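Local structure of adhesion G-protein coupled receptor G6 (Danio rerio, 6V55) at residues 660-663 with 664-667. The protein is an adhesion G-protein coupled receptor associated with myelination, whose large extracellular region binds calcium and probably takes part in cell adhesion and in regulating signalling. Residues are numbered along the deposited sequence; the frame is centred on the assembly and turned at random.
Sequences NLSL and SQIE. With NAG (2-acetamido-2-deoxy-beta-D-glucopyranose), chain D.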
loop_
_atom_site.group_PDB
_atom_site.type_symbol
_atom_site.label_atom_id
_atom_site.label_comp_id
_atom_site.label_asym_id
_atom_site.label_seq_id
_atom_site.Cartn_x
_atom_site.Cartn_y
_atom_site.Cartn_z
ATOM N N ASN A 660 30.019 -38.601 45.147
ATOM C CA ASN A 660 30.003 -40.004 44.746
ATOM C C ASN A 660 30.281 -40.192 43.262
ATOM O O ASN A 660 29.813 -41.178 42.672
ATOM C CB ASN A 660 28.669 -40.657 45.119
ATOM C CG ASN A 660 28.396 -40.626 46.610
ATOM O OD1 ASN A 660 27.732 -39.719 47.101
ATOM N ND2 ASN A 660 28.901 -41.615 47.336
ATOM N N LEU A 661 31.018 -39.277 42.642
ATOM C CA LEU A 661 31.338 -39.368 41.225
ATOM C C LEU A 661 32.727 -39.954 41.050
ATOM O O LEU A 661 33.637 -39.641 41.822
ATOM C CB LEU A 661 31.282 -37.997 40.548
ATOM C CG LEU A 661 29.919 -37.444 40.130
ATOM C CD1 LEU A 661 30.111 -36.255 39.218
ATOM C CD2 LEU A 661 29.089 -38.499 39.440
ATOM N N SER A 662 32.888 -40.793 40.025
ATOM C CA SER A 662 34.207 -41.287 39.658
ATOM C C SER A 662 35.048 -40.161 39.068
ATOM O O SER A 662 34.522 -39.141 38.618
ATOM C CB SER A 662 34.095 -42.401 38.631
ATOM O OG SER A 662 33.724 -41.841 37.379
ATOM N N LEU A 663 36.373 -40.367 39.055
ATOM C CA LEU A 663 37.283 -39.382 38.464
ATOM C C LEU A 663 37.114 -39.265 36.959
ATOM O O LEU A 663 37.391 -38.201 36.395
ATOM C CB LEU A 663 38.734 -39.733 38.758
ATOM C CG LEU A 663 39.475 -38.799 39.701
ATOM C CD1 LEU A 663 38.887 -38.914 41.113
ATOM C CD2 LEU A 663 40.940 -39.162 39.669
ATOM N N SER A 664 36.690 -40.345 36.299
ATOM C CA SER A 664 36.320 -40.263 34.893
ATOM C C SER A 664 35.104 -39.366 34.691
ATOM O O SER A 664 35.056 -38.593 33.727
ATOM C CB SER A 664 36.042 -41.661 34.341
ATOM O OG SER A 664 35.029 -41.602 33.341
ATOM N N GLN A 665 34.117 -39.443 35.589
ATOM C CA GLN A 665 32.945 -38.589 35.445
ATOM C C GLN A 665 33.240 -37.160 35.877
ATOM O O GLN A 665 32.735 -36.218 35.258
ATOM C CB GLN A 665 31.759 -39.161 36.230
ATOM C CG GLN A 665 31.106 -40.374 35.552
ATOM C CD GLN A 665 30.300 -41.278 36.503
ATOM O OE1 GLN A 665 30.787 -41.724 37.555
ATOM N NE2 GLN A 665 29.065 -41.572 36.108
ATOM N N ILE A 666 34.096 -36.973 36.884
ATOM C CA ILE A 666 34.305 -35.640 37.441
ATOM C C ILE A 666 35.162 -34.754 36.536
ATOM O O ILE A 666 35.141 -33.526 36.684
ATOM C CB ILE A 666 34.874 -35.791 38.864
ATOM C CG1 ILE A 666 34.599 -34.549 39.698
ATOM C CG2 ILE A 666 36.358 -36.099 38.869
ATOM C CD1 ILE A 666 34.233 -34.909 41.109
ATOM N N GLU A 667 35.879 -35.330 35.574
ATOM C CA GLU A 667 36.598 -34.532 34.599
ATOM C C GLU A 667 35.741 -34.177 33.405
ATOM O O GLU A 667 36.123 -33.304 32.628
ATOM C CB GLU A 667 37.847 -35.261 34.118
ATOM C CG GLU A 667 39.051 -35.046 34.999
ATOM C CD GLU A 667 39.812 -36.334 35.220
ATOM O OE1 GLU A 667 40.606 -36.399 36.187
ATOM O OE2 GLU A 667 39.606 -37.281 34.420
HETATM C C1 NAG D . 28.662 -41.656 48.759
HETATM C C2 NAG D . 27.943 -42.950 49.192
HETATM C C3 NAG D . 27.759 -42.985 50.725
HETATM C C4 NAG D . 29.074 -42.731 51.456
HETATM C C5 NAG D . 29.689 -41.415 50.992
HETATM C C6 NAG D . 31.026 -41.122 51.646
HETATM C C7 NAG D . 26.500 -43.724 47.348
HETATM C C8 NAG D . 25.102 -43.775 46.809
HETATM N N2 NAG D . 26.660 -43.085 48.517
HETATM O O3 NAG D . 27.255 -44.258 51.118
HETATM O O4 NAG D . 28.873 -42.704 52.866
HETATM O O5 NAG D . 29.899 -41.471 49.570
HETATM O O6 NAG D . 32.141 -41.325 50.787
HETATM O O7 NAG D . 27.446 -44.219 46.743
#
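Ser-662 and Gln-665 close a capping box at the start of the short helix 663-666, a compact example of how a helix end without preceding turns finds a side-chain acceptor for an N-H of its first residues. Ser-662 OG accepts from Gln-665 N at 3.0 Å, a fairly straight bond. The same hydroxyl gives its proton to Gln-665 OE1 at 2.9 Å. It arrives well to the side of the C=O direction (111°) and somewhat out of the carbonyl plane. Ser-662 N adds a weak bond of 3.4 Å to that OE1, so the glutamine oxygen takes both donors of one serine. Ser-662 OG can serve both ends of Gln-665 because it lies between its own backbone N and carbonyl carbon (chi1 73°). With the hydroxyl gone, as in an alanine here, Gln-665 N is likely to lose its side-chain acceptor and the glutamine amide, without the bond from OG, to turn more freely.

The single turn is closed by Ile-666 N bonding to Ser-662 O at 2.8 Å. Ile-666 adds apolar contacts through two branches: CD1 meets Leu-661 CB at 4.3 Å, and CG2 packs 4.2 Å from Leu-663 CG. Farther out, Leu-661 also rests on Phe-705 and Ile-707, and Ile-666 on Leu-658, joining the turn to nearby loops. The setting is a surface turn between strands 649-653 and 671-677, with an N-glycan carried just ahead of the cap by Asn-660, whose ND2 is bonded covalently to C1 of the sugar at 1.4 Å.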